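Hypothetical NUDIX hydrolase (Listeria monocytogenes, PDB 3SON) is of unknown function but belongs to the Nudix family and probably hydrolyses a nucleoside diphosphate linked to another moiety, using metal ions. Local coordinates at residues I11-T16 with A94-S99; V116-A121 with A133-N138; H72-N77 with P85-E90; A30-F35 with L124-S129; F6-I11 with S47-R52. All coordinates share one frame; numbering follows the deposited sequence.

Interaction 1: residues I11-T16 with A94-S99; sequences IPFIKT and AIDLTS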
# COMPACT_ATOMS: atom_id res chain seq x y z
N ILE A 11 2.71 -6.56 13.41
CA ILE A 11 2.15 -7.89 13.24
C ILE A 11 2.71 -8.77 14.34
O ILE A 11 3.91 -9.04 14.37
CB ILE A 11 2.54 -8.51 11.88
CG1 ILE A 11 2.04 -7.62 10.73
CG2 ILE A 11 2.01 -9.97 11.70
CD1 ILE A 11 2.50 -8.08 9.37
N PRO A 12 1.87 -9.22 15.28
CA PRO A 12 2.39 -10.20 16.29
C PRO A 12 2.55 -11.58 15.66
O PRO A 12 1.80 -11.93 14.73
CB PRO A 12 1.24 -10.26 17.31
CG PRO A 12 0.31 -9.17 16.94
CD PRO A 12 0.43 -9.01 15.46
N PHE A 13 3.56 -12.36 16.08
CA PHE A 13 3.69 -13.74 15.63
C PHE A 13 4.26 -14.64 16.72
O PHE A 13 4.88 -14.16 17.68
CB PHE A 13 4.54 -13.88 14.36
CG PHE A 13 5.98 -13.56 14.57
CD1 PHE A 13 6.43 -12.24 14.50
CD2 PHE A 13 6.90 -14.56 14.90
CE1 PHE A 13 7.74 -11.95 14.69
CE2 PHE A 13 8.23 -14.27 15.08
CZ PHE A 13 8.66 -12.97 15.02
N ILE A 14 4.01 -15.96 16.59
CA ILE A 14 4.54 -16.95 17.55
C ILE A 14 5.07 -18.11 16.75
O ILE A 14 4.51 -18.45 15.70
CB ILE A 14 3.50 -17.48 18.55
CG1 ILE A 14 2.25 -17.98 17.83
CG2 ILE A 14 3.10 -16.42 19.55
CD1 ILE A 14 1.17 -18.53 18.76
N LYS A 15 6.17 -18.69 17.23
CA LYS A 15 6.69 -19.95 16.70
C LYS A 15 6.06 -21.14 17.43
O LYS A 15 6.21 -21.27 18.64
CB LYS A 15 8.20 -20.03 16.88
CG LYS A 15 8.85 -21.15 16.06
CD LYS A 15 10.32 -21.41 16.43
CE LYS A 15 11.12 -21.91 15.24
NZ LYS A 15 10.39 -22.90 14.40
N THR A 16 5.35 -21.99 16.69
CA THR A 16 4.81 -23.26 17.23
C THR A 16 5.75 -24.43 16.89
O THR A 16 6.72 -24.26 16.15
CB THR A 16 3.42 -23.58 16.65
OG1 THR A 16 3.47 -23.55 15.21
CG2 THR A 16 2.40 -22.57 17.14
N ALA A 94 7.06 -6.32 13.21
CA ALA A 94 6.60 -7.59 13.74
C ALA A 94 7.13 -7.83 15.12
O ALA A 94 8.18 -7.34 15.48
CB ALA A 94 7.00 -8.70 12.81
N ILE A 95 6.34 -8.51 15.96
CA ILE A 95 6.73 -8.72 17.31
C ILE A 95 6.62 -10.16 17.62
O ILE A 95 5.55 -10.76 17.37
CB ILE A 95 5.91 -7.77 18.26
CG1 ILE A 95 6.28 -7.95 19.74
CG2 ILE A 95 4.38 -7.90 18.07
CD1 ILE A 95 5.80 -6.77 20.56
N ASP A 96 7.70 -10.72 18.20
CA ASP A 96 7.71 -12.12 18.60
C ASP A 96 7.14 -12.29 19.97
O ASP A 96 7.78 -11.91 20.95
CB ASP A 96 9.16 -12.67 18.53
CG ASP A 96 9.26 -14.20 18.65
OD1 ASP A 96 8.25 -14.88 18.97
OD2 ASP A 96 10.39 -14.73 18.37
N LEU A 97 5.97 -12.93 20.08
CA LEU A 97 5.39 -13.19 21.38
C LEU A 97 5.41 -14.68 21.75
O LEU A 97 4.63 -15.10 22.60
CB LEU A 97 3.97 -12.67 21.45
CG LEU A 97 3.74 -11.20 21.01
CD1 LEU A 97 2.26 -10.88 20.95
CD2 LEU A 97 4.45 -10.23 21.93
N THR A 98 6.36 -15.44 21.18
CA THR A 98 6.49 -16.88 21.45
C THR A 98 6.64 -17.15 22.96
O THR A 98 6.03 -18.10 23.52
CB THR A 98 7.68 -17.50 20.68
OG1 THR A 98 7.54 -17.21 19.27
CG2 THR A 98 7.75 -19.04 20.90
N SER A 99 7.39 -16.31 23.65
CA SER A 99 7.63 -16.53 25.09
C SER A 99 6.65 -15.82 26.02
O SER A 99 6.70 -16.03 27.22
CB SER A 99 9.05 -16.09 25.45
OG SER A 99 9.17 -14.68 25.31
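Phe13 pairs with Asp96, and Ile11 with Ala94, in the parallel register that joins these two strands. The backbone bonds form a short ladder that alternates between the chains: Ile95 N gives to Ile11 O, Phe13 N to Ile95 O and Leu97 N to Phe13 O, all at 2.9 to 3.0 Å. Beyond the last bridge a side chain takes over, for Lys15 N donates to Thr98 OG1 at 2.9 Å in a nearly straight bond (173°). Thr98 is held in place by an Asx turn, its N bonding to Asp96 OD1.

The aromatic contribution comes from Phe13. Chi1 of 67° puts CG between the backbone N and the carbonyl carbon. The ring lies against Asp96, whose CA sits over one face as a CH-pi contact, 4.0 Å from the ring centroid. Ala94 CB meets the ring at its edge, 3.8 Å from Phe13 CE1. On the other face of the sheet Pro12 CB is near Ile95 CG2, and Leu97 CD1 comes in from the loop beyond the strand to 3.8 Å from Pro12 CB.

Helix 128-142 packs on the face bearing Ile11, Phe13 and Ala94, while strands 20-27 and 66-76 flank the pair as hydrogen-bonded neighbours.

Interaction 2: residues V116-A121 with A133-N138; sequences VSYESA and ALYELN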
# COMPACT_ATOMS: atom_id res chain seq x y z
N VAL A 116 -3.44 -17.54 14.09
CA VAL A 116 -3.89 -18.22 12.89
C VAL A 116 -2.72 -18.48 11.95
O VAL A 116 -1.68 -17.84 12.03
CB VAL A 116 -4.95 -17.36 12.16
CG1 VAL A 116 -6.18 -17.17 13.06
CG2 VAL A 116 -4.37 -15.98 11.80
N SER A 117 -2.91 -19.40 11.01
CA SER A 117 -1.88 -19.65 10.03
C SER A 117 -1.78 -18.47 9.06
O SER A 117 -2.64 -17.62 9.00
CB SER A 117 -2.21 -20.88 9.20
OG SER A 117 -3.34 -20.60 8.41
N TYR A 118 -0.70 -18.44 8.31
CA TYR A 118 -0.53 -17.45 7.27
C TYR A 118 -1.78 -17.34 6.41
O TYR A 118 -2.40 -16.26 6.22
CB TYR A 118 0.71 -17.79 6.42
CG TYR A 118 0.87 -16.88 5.22
CD1 TYR A 118 1.36 -15.59 5.37
CD2 TYR A 118 0.45 -17.27 3.96
CE1 TYR A 118 1.42 -14.70 4.28
CE2 TYR A 118 0.56 -16.42 2.87
CZ TYR A 118 1.08 -15.16 3.02
OH TYR A 118 1.18 -14.31 1.93
N GLU A 119 -2.18 -18.48 5.88
CA GLU A 119 -3.25 -18.52 4.91
C GLU A 119 -4.56 -18.07 5.53
O GLU A 119 -5.32 -17.31 4.91
CB GLU A 119 -3.29 -19.92 4.27
CG GLU A 119 -1.98 -20.26 3.55
CD GLU A 119 -0.82 -20.80 4.42
OE1 GLU A 119 -0.97 -21.07 5.66
OE2 GLU A 119 0.28 -21.04 3.83
N SER A 120 -4.75 -18.39 6.81
CA SER A 120 -5.97 -17.99 7.52
C SER A 120 -5.98 -16.51 7.78
O SER A 120 -6.98 -15.86 7.54
CB SER A 120 -6.15 -18.77 8.82
OG SER A 120 -6.37 -20.14 8.51
N ALA A 121 -4.79 -15.97 8.10
CA ALA A 121 -4.64 -14.52 8.34
C ALA A 121 -4.97 -13.71 7.08
O ALA A 121 -5.66 -12.68 7.15
CB ALA A 121 -3.21 -14.24 8.80
N ALA A 133 2.60 -6.75 3.87
CA ALA A 133 3.46 -6.85 5.07
C ALA A 133 3.53 -8.31 5.64
O ALA A 133 4.64 -8.87 5.99
CB ALA A 133 3.02 -5.81 6.14
N LEU A 134 2.39 -8.98 5.61
CA LEU A 134 2.32 -10.32 6.18
C LEU A 134 3.08 -11.29 5.29
O LEU A 134 3.79 -12.13 5.79
CB LEU A 134 0.86 -10.76 6.35
CG LEU A 134 0.71 -12.16 6.94
CD1 LEU A 134 1.32 -12.19 8.30
CD2 LEU A 134 -0.76 -12.58 7.02
N TYR A 135 2.94 -11.16 3.97
CA TYR A 135 3.72 -11.97 3.02
C TYR A 135 5.21 -11.87 3.30
O TYR A 135 5.94 -12.89 3.37
CB TYR A 135 3.43 -11.50 1.57
CG TYR A 135 4.35 -12.12 0.61
CD1 TYR A 135 4.20 -13.42 0.22
CD2 TYR A 135 5.45 -11.42 0.14
CE1 TYR A 135 5.13 -14.03 -0.64
CE2 TYR A 135 6.34 -12.00 -0.71
CZ TYR A 135 6.18 -13.31 -1.09
OH TYR A 135 7.11 -13.87 -1.96
N GLU A 136 5.69 -10.65 3.36
CA GLU A 136 7.12 -10.39 3.64
C GLU A 136 7.54 -11.07 4.97
O GLU A 136 8.55 -11.73 5.07
CB GLU A 136 7.39 -8.89 3.70
CG GLU A 136 8.86 -8.65 4.04
CD GLU A 136 9.21 -7.20 4.30
OE1 GLU A 136 8.36 -6.27 4.10
OE2 GLU A 136 10.37 -7.00 4.77
N LEU A 137 6.81 -10.80 6.03
CA LEU A 137 7.10 -11.44 7.33
C LEU A 137 7.21 -12.97 7.22
O LEU A 137 8.13 -13.60 7.77
CB LEU A 137 6.04 -11.07 8.37
CG LEU A 137 6.18 -11.72 9.77
CD1 LEU A 137 7.59 -11.58 10.35
CD2 LEU A 137 5.06 -11.31 10.76
N ASN A 138 6.26 -13.56 6.52
CA ASN A 138 6.16 -14.95 6.39
C ASN A 138 7.37 -15.51 5.61
O ASN A 138 8.03 -16.47 6.06
CB ASN A 138 4.85 -15.36 5.75
CG ASN A 138 4.68 -16.85 5.78
OD1 ASN A 138 4.75 -17.49 6.85
ND2 ASN A 138 4.48 -17.46 4.59
O HOH W 1 3.38 -20.44 4.52
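Tyr118 reaches over to Asn138, whose side-chain amide stacks on one face of the phenol ring with the two planes only 14° apart. Asn138 ND2 lies toward the rim of that face, 3.7 Å from Tyr118 CG, and Asn138 CB comes within 3.5 Å of Tyr118 CD1. Next to this stack, Leu134 CG meets Tyr118 CE1 at 3.7 Å, the two side chains running antiparallel alongside one another. The hydroxyl end of Tyr118 lies in the plane of the Tyr135 ring, at its edge, with OH 3.6 Å from Tyr135 CD1. One turn on from Tyr118, Ala121 CB presses on Leu134 CD2 at 3.5 Å, tighter than usual for two carbons.

These residues join two consecutive helices, 118-124 and 128-142, on one side of the central sheet of the Nudix alpha/beta/alpha sandwich; Phe22 of strand 20-27 touches Tyr118, Leu134 and Asn138.

Farther out, a water accepts from Asn138 ND2 and donates to Glu119 OE2, each at 3.2 Å, tying the amide to the neighbouring helix. That helix is capped by Ser117, whose OG accepts from Ser120 N at 3.1 Å. Tyr135 also meets the ring of Phe78 of the second subunit.

Interaction 3: residues H72-N77 with P85-E90; sequences HASIPN and PYVVPE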
# COMPACT_ATOMS: atom_id res chain seq x y z
N HIS A 72 5.85 -0.95 2.97
CA HIS A 72 5.38 0.36 3.31
C HIS A 72 4.25 0.75 2.40
O HIS A 72 4.25 0.38 1.23
CB HIS A 72 6.59 1.33 3.23
CG HIS A 72 6.21 2.76 2.98
ND1 HIS A 72 5.56 3.14 1.87
CD2 HIS A 72 6.43 3.91 3.73
CE1 HIS A 72 5.32 4.47 1.92
NE2 HIS A 72 5.88 4.95 3.05
N ALA A 73 3.28 1.52 2.91
CA ALA A 73 2.16 2.03 2.10
C ALA A 73 1.71 3.45 2.50
O ALA A 73 1.96 3.90 3.57
CB ALA A 73 0.94 1.10 2.17
N SER A 74 1.10 4.17 1.58
CA SER A 74 0.58 5.48 1.89
C SER A 74 -0.87 5.30 2.24
O SER A 74 -1.53 4.39 1.73
CB SER A 74 0.79 6.42 0.68
OG SER A 74 2.17 6.51 0.39
N ILE A 75 -1.38 6.09 3.15
CA ILE A 75 -2.80 6.04 3.48
C ILE A 75 -3.39 7.42 3.36
O ILE A 75 -2.75 8.38 3.78
CB ILE A 75 -3.03 5.57 4.94
CG1 ILE A 75 -2.37 4.23 5.22
CG2 ILE A 75 -4.51 5.44 5.25
CD1 ILE A 75 -2.40 3.91 6.71
N PRO A 76 -4.63 7.55 2.81
CA PRO A 76 -5.34 8.85 2.78
C PRO A 76 -5.32 9.37 4.19
O PRO A 76 -5.71 8.66 5.14
CB PRO A 76 -6.73 8.47 2.28
CG PRO A 76 -6.49 7.25 1.44
CD PRO A 76 -5.36 6.50 2.07
N ASN A 77 -4.73 10.53 4.37
CA ASN A 77 -4.45 10.98 5.72
C ASN A 77 -5.75 11.32 6.44
O ASN A 77 -5.79 11.39 7.69
CB ASN A 77 -3.49 12.15 5.70
CG ASN A 77 -2.80 12.38 7.04
OD1 ASN A 77 -2.58 11.43 7.84
ND2 ASN A 77 -2.44 13.62 7.30
N PRO A 85 -0.45 16.25 5.40
CA PRO A 85 -0.43 15.90 4.00
C PRO A 85 -1.66 15.12 3.49
O PRO A 85 -2.42 14.50 4.27
CB PRO A 85 0.86 15.07 3.89
CG PRO A 85 1.10 14.51 5.22
CD PRO A 85 0.55 15.52 6.20
N TYR A 86 -1.83 15.11 2.16
CA TYR A 86 -2.88 14.30 1.56
C TYR A 86 -2.79 12.82 1.91
O TYR A 86 -3.82 12.16 2.11
CB TYR A 86 -2.91 14.45 0.05
CG TYR A 86 -3.09 15.85 -0.41
CD1 TYR A 86 -4.29 16.54 -0.16
CD2 TYR A 86 -2.07 16.51 -1.07
CE1 TYR A 86 -4.45 17.85 -0.58
CE2 TYR A 86 -2.24 17.81 -1.49
CZ TYR A 86 -3.44 18.46 -1.25
OH TYR A 86 -3.61 19.75 -1.64
N VAL A 87 -1.58 12.27 1.95
CA VAL A 87 -1.38 10.86 2.32
C VAL A 87 -0.24 10.75 3.32
O VAL A 87 0.66 11.61 3.34
CB VAL A 87 -1.08 10.01 1.07
CG1 VAL A 87 -2.24 10.08 0.08
CG2 VAL A 87 0.22 10.50 0.35
N VAL A 88 -0.24 9.74 4.20
CA VAL A 88 0.89 9.56 5.15
C VAL A 88 1.43 8.17 5.05
O VAL A 88 0.72 7.22 4.60
CB VAL A 88 0.51 9.80 6.63
CG1 VAL A 88 0.35 11.28 6.92
CG2 VAL A 88 -0.71 8.99 7.03
N PRO A 89 2.70 7.99 5.42
CA PRO A 89 3.22 6.67 5.27
C PRO A 89 2.83 5.78 6.44
O PRO A 89 2.67 6.26 7.56
CB PRO A 89 4.74 6.90 5.29
CG PRO A 89 4.91 8.07 6.12
CD PRO A 89 3.77 8.96 5.81
N GLU A 90 2.71 4.51 6.14
CA GLU A 90 2.52 3.47 7.12
C GLU A 90 3.74 2.51 7.12
O GLU A 90 4.02 1.81 6.12
CB GLU A 90 1.25 2.68 6.78
CG GLU A 90 0.93 1.63 7.79
CD GLU A 90 -0.24 0.76 7.38
OE1 GLU A 90 -0.18 0.10 6.30
OE2 GLU A 90 -1.23 0.75 8.14
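Asn77 lies against Pro85 and Val88 at the turn end of the hairpin. Its CB starts close to the opposite chain, 3.0 Å from Pro85 O. With CG anti to the backbone N (chi1 -161°), the amide carbon runs on to 3.3 Å from Val88 CG1. There the group forks: OD1 rests against both methyls of Val88, 3.1 Å from CG1, whereas ND2 turns back to Pro85 O in a weak bond of 3.2 Å and makes another weak one to Asn83 O. Asn77 N adds a nearly straight bond (175°) to Tyr86 O, so main chain and side chain both hold the residue beside the segment that follows the cis peptide before Pro85.

Behind it the antiparallel ladder continues. Ile75 and Val88 form a hydrogen-bonded pair with bonds both ways; at the Ala73 and Glu90 pair, Glu90 N to Ala73 O is short at 2.7 Å and the return bond from Ala73 N is weak. Ile75 CD1 runs against the extended Glu90 chain from CB to OE2, nearest OE2 at 3.7 Å, and the imidazole of His72 brings NE2 to 3.2 Å from Pro89 CB.

The His72 ring also stacks on His72 of the second subunit, whose backbone N bonds to Ser74 OG. Within the chain, strand 7-15 continues the sheet beyond strand 87-96 through Gln7, and helix 128-142 reaches Glu90 OE1 with Ser129 OG.

Interaction 4: residues A30-F35 with L124-S129; sequences ADVWQF and LLEWDS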
# COMPACT_ATOMS: atom_id res chain seq x y z
N ALA A 30 -16.94 -3.27 15.37
CA ALA A 30 -17.12 -3.57 13.95
C ALA A 30 -16.63 -4.97 13.67
O ALA A 30 -15.69 -5.42 14.32
CB ALA A 30 -16.39 -2.55 13.06
N ASP A 31 -17.22 -5.65 12.67
CA ASP A 31 -16.72 -6.98 12.26
C ASP A 31 -15.49 -6.80 11.33
O ASP A 31 -15.58 -6.94 10.11
CB ASP A 31 -17.82 -7.81 11.60
CG ASP A 31 -17.41 -9.28 11.36
OD1 ASP A 31 -16.39 -9.76 11.94
OD2 ASP A 31 -18.13 -9.97 10.59
N VAL A 32 -14.35 -6.47 11.94
CA VAL A 32 -13.15 -6.06 11.24
C VAL A 32 -11.97 -6.70 11.95
O VAL A 32 -11.89 -6.63 13.14
CB VAL A 32 -13.01 -4.49 11.33
CG1 VAL A 32 -11.58 -4.04 11.08
CG2 VAL A 32 -13.95 -3.80 10.38
N TRP A 33 -11.04 -7.32 11.19
CA TRP A 33 -9.86 -7.96 11.74
C TRP A 33 -8.70 -7.11 11.29
O TRP A 33 -8.68 -6.63 10.13
CB TRP A 33 -9.70 -9.35 11.16
CG TRP A 33 -10.63 -10.37 11.65
CD1 TRP A 33 -11.86 -10.73 11.11
CD2 TRP A 33 -10.50 -11.16 12.86
NE1 TRP A 33 -12.45 -11.69 11.87
CE2 TRP A 33 -11.69 -11.98 12.94
CE3 TRP A 33 -9.54 -11.25 13.86
CZ2 TRP A 33 -11.90 -12.87 13.98
CZ3 TRP A 33 -9.75 -12.17 14.89
CH2 TRP A 33 -10.93 -12.97 14.95
N GLN A 34 -7.80 -6.80 12.20
CA GLN A 34 -6.64 -5.94 11.91
C GLN A 34 -5.42 -6.30 12.77
O GLN A 34 -5.47 -7.11 13.73
CB GLN A 34 -6.98 -4.43 12.15
CG GLN A 34 -7.33 -4.14 13.64
CD GLN A 34 -7.92 -2.77 13.94
OE1 GLN A 34 -8.41 -2.55 15.07
NE2 GLN A 34 -7.80 -1.80 13.00
N PHE A 35 -4.31 -5.67 12.43
CA PHE A 35 -3.11 -5.73 13.24
C PHE A 35 -3.03 -4.54 14.21
O PHE A 35 -3.99 -3.77 14.31
CB PHE A 35 -1.86 -5.80 12.33
CG PHE A 35 -1.79 -7.06 11.48
CD1 PHE A 35 -1.81 -8.30 12.04
CD2 PHE A 35 -1.55 -6.98 10.08
CE1 PHE A 35 -1.68 -9.46 11.24
CE2 PHE A 35 -1.48 -8.11 9.27
CZ PHE A 35 -1.54 -9.36 9.85
N LEU A 124 -8.68 -13.29 6.62
CA LEU A 124 -9.28 -12.36 7.61
C LEU A 124 -9.05 -10.92 7.23
O LEU A 124 -9.89 -10.06 7.51
CB LEU A 124 -8.68 -12.63 9.01
CG LEU A 124 -9.11 -13.90 9.78
CD1 LEU A 124 -8.43 -14.13 11.12
CD2 LEU A 124 -10.62 -14.00 9.93
N LEU A 125 -7.87 -10.61 6.68
CA LEU A 125 -7.49 -9.22 6.34
C LEU A 125 -8.28 -8.51 5.22
O LEU A 125 -8.73 -9.16 4.26
CB LEU A 125 -5.99 -9.25 6.00
CG LEU A 125 -5.11 -9.59 7.23
CD1 LEU A 125 -3.65 -9.76 6.79
CD2 LEU A 125 -5.22 -8.52 8.31
N GLU A 126 -8.41 -7.18 5.32
CA GLU A 126 -9.04 -6.39 4.27
C GLU A 126 -8.09 -5.63 3.34
O GLU A 126 -8.34 -5.62 2.15
CB GLU A 126 -10.15 -5.44 4.81
CG GLU A 126 -9.83 -4.75 6.12
CD GLU A 126 -10.97 -3.86 6.66
OE1 GLU A 126 -12.10 -3.85 6.13
OE2 GLU A 126 -10.71 -3.13 7.63
N TRP A 127 -6.98 -5.07 3.85
CA TRP A 127 -6.19 -4.12 3.06
C TRP A 127 -4.97 -4.73 2.42
O TRP A 127 -4.25 -5.56 3.01
CB TRP A 127 -5.76 -2.95 3.91
CG TRP A 127 -6.87 -2.28 4.67
CD1 TRP A 127 -6.98 -2.15 6.05
CD2 TRP A 127 -8.06 -1.65 4.12
NE1 TRP A 127 -8.15 -1.46 6.38
CE2 TRP A 127 -8.84 -1.17 5.26
CE3 TRP A 127 -8.56 -1.49 2.83
CZ2 TRP A 127 -10.07 -0.54 5.09
CZ3 TRP A 127 -9.80 -0.85 2.67
CH2 TRP A 127 -10.53 -0.38 3.78
N ASP A 128 -4.77 -4.42 1.16
CA ASP A 128 -3.62 -4.96 0.43
C ASP A 128 -2.36 -4.71 1.23
O ASP A 128 -1.47 -5.60 1.33
CB ASP A 128 -3.53 -4.28 -0.95
CG ASP A 128 -4.73 -4.60 -1.88
OD1 ASP A 128 -5.44 -5.58 -1.60
OD2 ASP A 128 -4.96 -3.87 -2.90
N SER A 129 -2.22 -3.51 1.79
CA SER A 129 -1.03 -3.14 2.56
C SER A 129 -0.65 -4.13 3.71
O SER A 129 0.51 -4.50 3.93
CB SER A 129 -1.16 -1.70 3.09
OG SER A 129 -1.92 -1.62 4.29
O HOH W 2 -11.69 -7.55 8.48
O HOH W 3 -7.72 -1.83 9.81
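Trp33 turns the face of its indole toward Leu124, and Phe35, two residues on, does the same with its ring toward Leu125. In the first pair, Leu124 CD2 sits above the five-membered ring, 3.6 Å from its centroid and 14° off the normal, a CH-pi contact displaced from the ring centre toward NE1. The other methyl, CD1, lies near the ring junction, 4.0 Å from Trp33 CD2 and close to CE3.

In the second pair the Leu125 side chain is roughly perpendicular to that of Phe35. Leu125 CD2 is over the face of Phe35, 4.3 Å from the ring centroid, and CD1 comes to 3.7 Å from Phe35 CE2. Although the first bond of the Leu125 side chain leads away from residues 30-35, its branches return to the ring.

Water links the backbones: one molecule accepts from Trp33 N at 2.8 Å and donates to Leu124 O at 3.2 Å. At the margin, Val32 CG1 touches Glu126 OE2 at 3.7 Å.

Val24 of strand 20-27 touches Trp33, Phe35 and Leu124. The contact packs the link between helices 118-124 and 128-142 on strand 33-39, within the Nudix alpha/beta/alpha sandwich.

Interaction 5: residues F6-I11 with S47-R52; sequences FQVLVI and SETAKR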
# COMPACT_ATOMS: atom_id res chain seq x y z
N PHE A 6 2.71 10.08 10.63
CA PHE A 6 2.90 8.77 10.04
C PHE A 6 2.15 7.80 10.88
O PHE A 6 1.79 8.12 12.00
CB PHE A 6 4.39 8.38 10.04
CG PHE A 6 5.02 8.30 11.46
CD1 PHE A 6 4.92 7.13 12.21
CD2 PHE A 6 5.72 9.36 11.98
CE1 PHE A 6 5.49 7.02 13.48
CE2 PHE A 6 6.31 9.28 13.25
CZ PHE A 6 6.17 8.11 14.01
N GLN A 7 2.03 6.57 10.38
CA GLN A 7 1.37 5.48 11.03
C GLN A 7 2.30 4.28 11.14
O GLN A 7 3.26 4.14 10.37
CB GLN A 7 0.19 5.02 10.18
CG GLN A 7 -1.03 5.91 10.26
CD GLN A 7 -1.81 5.70 11.51
OE1 GLN A 7 -2.20 4.57 11.85
NE2 GLN A 7 -2.00 6.75 12.24
N VAL A 8 2.05 3.46 12.12
CA VAL A 8 2.73 2.21 12.20
C VAL A 8 1.75 1.04 12.17
O VAL A 8 0.53 1.18 12.53
CB VAL A 8 3.73 2.12 13.41
CG1 VAL A 8 4.72 3.33 13.47
CG2 VAL A 8 2.97 2.03 14.75
N LEU A 9 2.24 -0.08 11.64
CA LEU A 9 1.53 -1.35 11.66
C LEU A 9 2.47 -2.33 12.36
O LEU A 9 3.69 -2.31 12.14
CB LEU A 9 1.17 -1.83 10.26
CG LEU A 9 0.31 -3.10 10.14
CD1 LEU A 9 -1.16 -2.72 10.17
CD2 LEU A 9 0.65 -3.83 8.84
N VAL A 10 1.92 -3.15 13.23
CA VAL A 10 2.72 -4.17 13.94
C VAL A 10 2.02 -5.54 13.95
O VAL A 10 0.87 -5.64 14.39
CB VAL A 10 2.99 -3.77 15.39
CG1 VAL A 10 3.90 -4.76 16.04
CG2 VAL A 10 3.57 -2.36 15.48
N ILE A 11 2.71 -6.56 13.41
CA ILE A 11 2.15 -7.89 13.24
C ILE A 11 2.71 -8.77 14.34
O ILE A 11 3.91 -9.04 14.37
CB ILE A 11 2.54 -8.51 11.88
CG1 ILE A 11 2.04 -7.62 10.73
CG2 ILE A 11 2.01 -9.97 11.70
CD1 ILE A 11 2.50 -8.08 9.37
N SER A 47 10.19 3.71 15.45
CA SER A 47 10.36 2.52 16.29
C SER A 47 9.71 2.69 17.68
O SER A 47 9.24 1.73 18.27
CB SER A 47 11.85 2.19 16.46
OG SER A 47 12.49 3.23 17.16
N GLU A 48 9.76 3.91 18.23
CA GLU A 48 9.20 4.20 19.51
C GLU A 48 7.68 4.19 19.47
O GLU A 48 7.03 3.74 20.41
CB GLU A 48 9.73 5.58 20.05
CG GLU A 48 11.26 5.65 20.20
CD GLU A 48 11.81 7.07 20.36
OE1 GLU A 48 11.04 8.05 20.32
OE2 GLU A 48 13.06 7.21 20.50
N THR A 49 7.10 4.72 18.39
CA THR A 49 5.63 4.57 18.13
C THR A 49 5.23 3.10 18.06
O THR A 49 4.24 2.71 18.66
CB THR A 49 5.22 5.27 16.82
OG1 THR A 49 5.75 6.58 16.83
CG2 THR A 49 3.65 5.32 16.68
N ALA A 50 5.96 2.31 17.29
CA ALA A 50 5.63 0.84 17.13
C ALA A 50 5.64 0.18 18.51
O ALA A 50 4.72 -0.54 18.84
CB ALA A 50 6.65 0.17 16.19
N LYS A 51 6.68 0.48 19.34
CA LYS A 51 6.78 -0.10 20.69
C LYS A 51 5.57 0.32 21.55
O LYS A 51 4.94 -0.51 22.21
CB LYS A 51 8.09 0.34 21.41
CG LYS A 51 8.39 -0.49 22.66
CD LYS A 51 9.70 -0.06 23.31
CE LYS A 51 10.07 -0.89 24.54
NZ LYS A 51 11.26 -0.32 25.27
N ARG A 52 5.33 1.62 21.59
CA ARG A 52 4.24 2.18 22.41
C ARG A 52 2.91 1.56 22.06
O ARG A 52 2.16 1.17 22.98
CB ARG A 52 4.17 3.70 22.27
CG ARG A 52 3.10 4.33 23.21
CD ARG A 52 2.99 5.87 23.10
NE ARG A 52 3.06 6.33 21.71
CZ ARG A 52 2.08 6.21 20.82
NH1 ARG A 52 0.89 5.69 21.19
NH2 ARG A 52 2.28 6.59 19.56
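Val8 lays both its methyls against the helix: CG1 and CG2 are each 3.9 Å from Thr49 CG2, and CG2 also rests 3.8 Å from Ala50 CA. The first torsion (chi1 -51°) sets CG1 anti to the carbonyl carbon, where it faces Thr49, and leaves CG2 in position to reach both Thr49 and Ala50. Two residues along the strand, on the same side, Val10 points its CG2 at Ala50 CB, 4.0 Å away. The alternation of an extended strand thus supplies two branched side chains to one turn of helix, whose axis is inclined by 52° to the strand.

Just ahead of the strand, Phe6 brings the end of its ring to Thr49, edge on, with CZ standing 3.2 Å from Thr49 OG1, while Val8 CG1 lies at the ring edge in plane. Thr49 OG1 is itself engaged by Glu44 OE1.

Arg52, Glu53, Glu56 and Glu57 of the helix, with Glu44 ahead, match the charged positions of the Nudix box (GX5EX7REUXEEXGU). Glu53 and Glu57, together with Ala37, bind the calcium ion, which is about 7 Å from the side chain of Val8.

Between strand and helix the chemistry is almost wholly apolar, with methyls against methyls and an aromatic edge, whereas Arg52 forms salt bridges with Glu44 and Glu56, and Glu53 and Glu57 serve the metal. The seating of the metal-bearing helix here therefore rests mainly on shape fit and burial of apolar groups.

In the fold
Strand 7-15 serves interactions 1 and 5, and through its alternating side chains it is covered on one side by helix 46-58 and on the other by helix 128-142, the latter also used by interactions 2 and 4. Interactions 1 and 3 share strand 87-96 but rely mainly on backbone ladders, parallel in one and antiparallel in the other. Interactions 2, 4 and 5 are side-chain contacts: an amide stacked on a phenol ring, one leucine and a bridging water in 2, leucines on aromatic faces, also with bridging water, in 4, methyl packing in 5. Interaction 4 is only partly buried; the other four are buried. Interactions 2, 3 and 4 reach the second subunit.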